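Local coordinates for protein DNA-directed RNA polymerase subunit Rpo11 (Thermoplasma acidophilum, PDB 1XPP) that is a small subunit of the archaeal DNA-dependent RNA polymerase, which transcribes DNA into RNA, and carries an Rpb3/Rpb11-type dimerisation domain, at residues Ile28-Asp31 / Asn32-Arg36; Thr37-Glu40 / Glu41-Asp45. One frame throughout, in Å; residues are numbered along the deposited sequence.

Contact 1 of 2, residues Ile28-Asp31 / Asn32-Arg36; sequences INYD and NTLLR
Y30 and D31 meet L34 and L35 where the chain leaves strand 22-28 and winds into helix 32-42, the short first helix of the Rpb11-like dimerisation domain. D31 is the N-cap residue, yet its side chain makes no capping bond.

The apolar part of the contact lies on one side of this helix start. Y30 has CG beside its backbone N and anti to its carbonyl carbon (chi1 -69°), which carries the ring alongside the first turn. Its CD2 meets CD2 of L34 at 3.9 Å, the ring and the leucine fork crossing at a slant. The same Y30 also touches L35, CB against CD2 of the leucine, again at 3.9 Å. L34 reaches the ring because its CG stands anti to the backbone N (chi1 -179°). The far end of the tyrosine belongs to the subunit interface: its OH is hydrogen-bonded to OE1 of Q95 of the second subunit, whose L92 packs on Y30 and whose L88 packs on L34.

The polar part is backbone. The carbonyl O of D31 receives two weak hydrogen bonds, from N of L34 at 3.0 Å, strongly bent at 120° at the hydrogen, and from N of L35 at 3.5 Å, which is straighter but long. The two amides thus share one oxygen at the first turn; the next bond, from N of R36 to O of N32 at 3.1 Å, is of ordinary helical length.

A water links the D31 carboxylate to the helix start. It accepts from N of T33 at 3.2 Å, a first-turn amide, and donates a weak bond to OD2 of D31 at 3.3 Å.

Contact 2 of 2, residues Thr37-Glu40 / Glu41-Asp45; sequences TLVE and EILKD
T37-E40 and E41-D45 run on as one right-handed helix; further along, I42-D45 forms a type I beta turn. Three i to i+4 bonds join the segments: N of E41 to O of T37, N of I42 to O of L38 and N of L43 to O of V39, each 2.9 Å long. N of K44 bonds to O of E41 (i to i+3) at 3.0 Å, and N of D45 on O of I42 closes the beta turn.

Among the apolar side chains, L38 and I42 cross at a slant, CG of the leucine 3.9 Å from CD1 of the isoleucine. CG1 of I42 also comes within 3.3 Å of O of L38. V39 and L43 lie side by side and point the same way, touching more loosely through CG1 and CD1.

Polar side chains take another flank. E41 is bent at chi2 (72°), whereas K44 is extended beyond CG and runs back along the helix, its CG passing 3.5 Å from O of E40. This brings NZ of K44 to OE1 of E41 at 2.9 Å, a salt bridge on the syn side, somewhat out of the carboxylate plane. E40 instead gives OE2 to a hydrogen bond with OG1 of T33 of the second subunit.

L38 and I42 reach helix 74-105 and strand 64-69, I42 also strand 48-54: an amphipathic helix packed on an antiparallel sheet, as in the alpha/beta dimerisation domain of the Rpb3/Rpb11 family.

Contacts 1 and 2 divide helix 32-42 between them, in series along the chain with centres about 13 Å apart. The first, 28-36, is only partly buried: weak backbone bonds, a water and one tyrosine against two leucines. The second, 37-45, is mostly buried, with regular i to i+4 bonds, aliphatic pairs facing the sheet and a salt bridge between buried E41 and exposed K44. Both touch the second subunit, where the glutamate-threonine bond already joins a contact 2 residue to a contact 1 residue; D31 adds a long, weak ion pair with K44 of that subunit. Within the chain, OG1 of T37 bonds to O of T33.

Contact 1 of 2, residues Ile28-Asp31 / Asn32-Arg36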
# COMPACT_ATOMS: atom_id res chain seq x y z
N ILE D 28 3.26 6.89 0.30
CA ILE D 28 3.45 5.46 0.20
C ILE D 28 2.42 4.84 -0.75
O ILE D 28 1.22 5.11 -0.65
CB ILE D 28 3.35 4.79 1.62
CG1 ILE D 28 4.38 5.45 2.57
CG2 ILE D 28 3.51 3.29 1.50
CD1 ILE D 28 4.44 4.90 3.97
N ASN D 29 2.90 3.98 -1.66
CA ASN D 29 2.04 3.31 -2.65
C ASN D 29 1.27 4.18 -3.63
O ASN D 29 0.17 3.82 -4.06
CB ASN D 29 1.05 2.37 -1.97
CG ASN D 29 1.73 1.38 -1.12
OD1 ASN D 29 2.81 0.89 -1.45
ND2 ASN D 29 1.10 1.07 0.01
N TYR D 30 1.81 5.34 -3.97
CA TYR D 30 1.19 6.11 -5.02
C TYR D 30 1.87 5.78 -6.32
O TYR D 30 3.03 5.34 -6.32
CB TYR D 30 1.30 7.62 -4.77
CG TYR D 30 0.46 8.07 -3.62
CD1 TYR D 30 0.98 8.09 -2.34
CD2 TYR D 30 -0.88 8.42 -3.81
CE1 TYR D 30 0.22 8.48 -1.25
CE2 TYR D 30 -1.67 8.84 -2.72
CZ TYR D 30 -1.10 8.84 -1.45
OH TYR D 30 -1.87 9.22 -0.38
N ASP D 31 1.14 5.98 -7.40
CA ASP D 31 1.74 5.97 -8.73
C ASP D 31 2.75 7.11 -8.78
O ASP D 31 2.44 8.21 -8.34
CB ASP D 31 0.66 6.15 -9.82
CG ASP D 31 0.29 4.83 -10.47
OD1 ASP D 31 -0.47 4.07 -9.85
OD2 ASP D 31 0.77 4.54 -11.59
N ASN D 32 3.98 6.83 -9.24
CA ASN D 32 4.99 7.89 -9.46
C ASN D 32 4.47 9.07 -10.28
O ASN D 32 4.84 10.21 -10.02
CB ASN D 32 6.29 7.34 -10.08
CG ASN D 32 7.07 6.40 -9.16
OD1 ASN D 32 7.93 5.64 -9.63
ND2 ASN D 32 6.80 6.45 -7.88
N THR D 33 3.61 8.79 -11.28
CA THR D 33 3.01 9.86 -12.06
C THR D 33 2.23 10.85 -11.22
O THR D 33 2.33 12.07 -11.44
CB THR D 33 2.15 9.29 -13.21
OG1 THR D 33 3.07 8.66 -14.11
CG2 THR D 33 1.48 10.43 -14.00
N LEU D 34 1.49 10.33 -10.25
CA LEU D 34 0.77 11.22 -9.31
C LEU D 34 1.73 12.18 -8.58
O LEU D 34 1.49 13.38 -8.49
CB LEU D 34 -0.07 10.41 -8.29
CG LEU D 34 -0.84 11.34 -7.31
CD1 LEU D 34 -2.22 10.82 -6.96
CD2 LEU D 34 -0.03 11.50 -6.07
N LEU D 35 2.85 11.65 -8.08
CA LEU D 35 3.75 12.51 -7.33
C LEU D 35 4.32 13.62 -8.20
O LEU D 35 4.43 14.76 -7.77
CB LEU D 35 4.87 11.68 -6.67
CG LEU D 35 4.38 10.45 -5.85
CD1 LEU D 35 5.55 9.67 -5.28
CD2 LEU D 35 3.47 10.84 -4.75
N ARG D 36 4.74 13.26 -9.42
CA ARG D 36 5.38 14.25 -10.30
C ARG D 36 4.37 15.29 -10.74
O ARG D 36 4.68 16.47 -10.78
CB ARG D 36 6.01 13.55 -11.50
CG ARG D 36 7.03 12.52 -11.09
CD ARG D 36 7.89 12.13 -12.27
NE ARG D 36 8.55 10.85 -12.02
CZ ARG D 36 8.07 9.67 -12.41
NH1 ARG D 36 6.92 9.60 -13.08
NH2 ARG D 36 8.74 8.56 -12.13
O HOH W 1 3.45 6.04 -12.90

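Contact 2 of 2, residues Thr37-Glu40 / Glu41-Asp45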
# COMPACT_ATOMS: atom_id res chain seq x y z
N THR D 37 3.14 14.84 -11.03
CA THR D 37 2.06 15.75 -11.44
C THR D 37 1.73 16.72 -10.30
O THR D 37 1.57 17.91 -10.50
CB THR D 37 0.78 14.98 -11.85
OG1 THR D 37 1.11 14.14 -12.95
CG2 THR D 37 -0.35 15.93 -12.29
N LEU D 38 1.70 16.18 -9.09
CA LEU D 38 1.42 17.01 -7.95
C LEU D 38 2.47 18.12 -7.78
O LEU D 38 2.14 19.28 -7.55
CB LEU D 38 1.33 16.13 -6.70
CG LEU D 38 1.09 16.90 -5.41
CD1 LEU D 38 -0.18 17.78 -5.46
CD2 LEU D 38 1.05 15.94 -4.23
N VAL D 39 3.74 17.74 -7.89
CA VAL D 39 4.84 18.68 -7.75
C VAL D 39 4.82 19.71 -8.90
O VAL D 39 4.96 20.91 -8.64
CB VAL D 39 6.18 17.90 -7.58
CG1 VAL D 39 7.39 18.82 -7.77
CG2 VAL D 39 6.23 17.24 -6.21
N GLU D 40 4.58 19.25 -10.13
CA GLU D 40 4.43 20.16 -11.29
C GLU D 40 3.35 21.20 -11.00
O GLU D 40 3.53 22.41 -11.22
CB GLU D 40 4.11 19.38 -12.56
CG GLU D 40 4.11 20.22 -13.83
CD GLU D 40 3.49 19.50 -15.03
OE1 GLU D 40 3.15 20.17 -16.04
OE2 GLU D 40 3.32 18.28 -14.99
N GLU D 41 2.24 20.75 -10.44
CA GLU D 41 1.19 21.67 -10.09
C GLU D 41 1.58 22.66 -8.98
O GLU D 41 1.30 23.87 -9.08
CB GLU D 41 -0.10 20.91 -9.75
CG GLU D 41 -1.33 21.82 -9.61
CD GLU D 41 -1.82 22.38 -10.95
OE1 GLU D 41 -1.28 22.03 -12.01
OE2 GLU D 41 -2.76 23.20 -10.92
N ILE D 42 2.22 22.17 -7.92
CA ILE D 42 2.58 23.05 -6.80
C ILE D 42 3.57 24.12 -7.29
O ILE D 42 3.55 25.24 -6.80
CB ILE D 42 3.22 22.26 -5.65
CG1 ILE D 42 2.21 21.32 -4.98
CG2 ILE D 42 3.82 23.20 -4.60
CD1 ILE D 42 2.85 20.14 -4.22
N LEU D 43 4.45 23.74 -8.22
CA LEU D 43 5.42 24.69 -8.78
C LEU D 43 4.81 25.85 -9.58
O LEU D 43 5.52 26.83 -9.86
CB LEU D 43 6.42 23.94 -9.65
CG LEU D 43 7.53 23.15 -8.95
CD1 LEU D 43 8.25 22.22 -9.91
CD2 LEU D 43 8.52 24.08 -8.27
N LYS D 44 3.52 25.76 -9.92
CA LYS D 44 2.83 26.84 -10.66
C LYS D 44 2.37 27.95 -9.71
O LYS D 44 2.00 29.05 -10.14
CB LYS D 44 1.62 26.29 -11.41
CG LYS D 44 1.94 25.31 -12.51
CD LYS D 44 0.64 24.82 -13.11
CE LYS D 44 0.86 23.67 -14.04
NZ LYS D 44 -0.46 23.17 -14.52
N ASP D 45 2.40 27.65 -8.42
CA ASP D 45 1.91 28.54 -7.37
C ASP D 45 2.93 29.65 -7.07
O ASP D 45 4.09 29.37 -6.75
CB ASP D 45 1.67 27.70 -6.12
CG ASP D 45 0.99 28.44 -4.98
OD1 ASP D 45 0.38 27.76 -4.17
OD2 ASP D 45 1.08 29.68 -4.84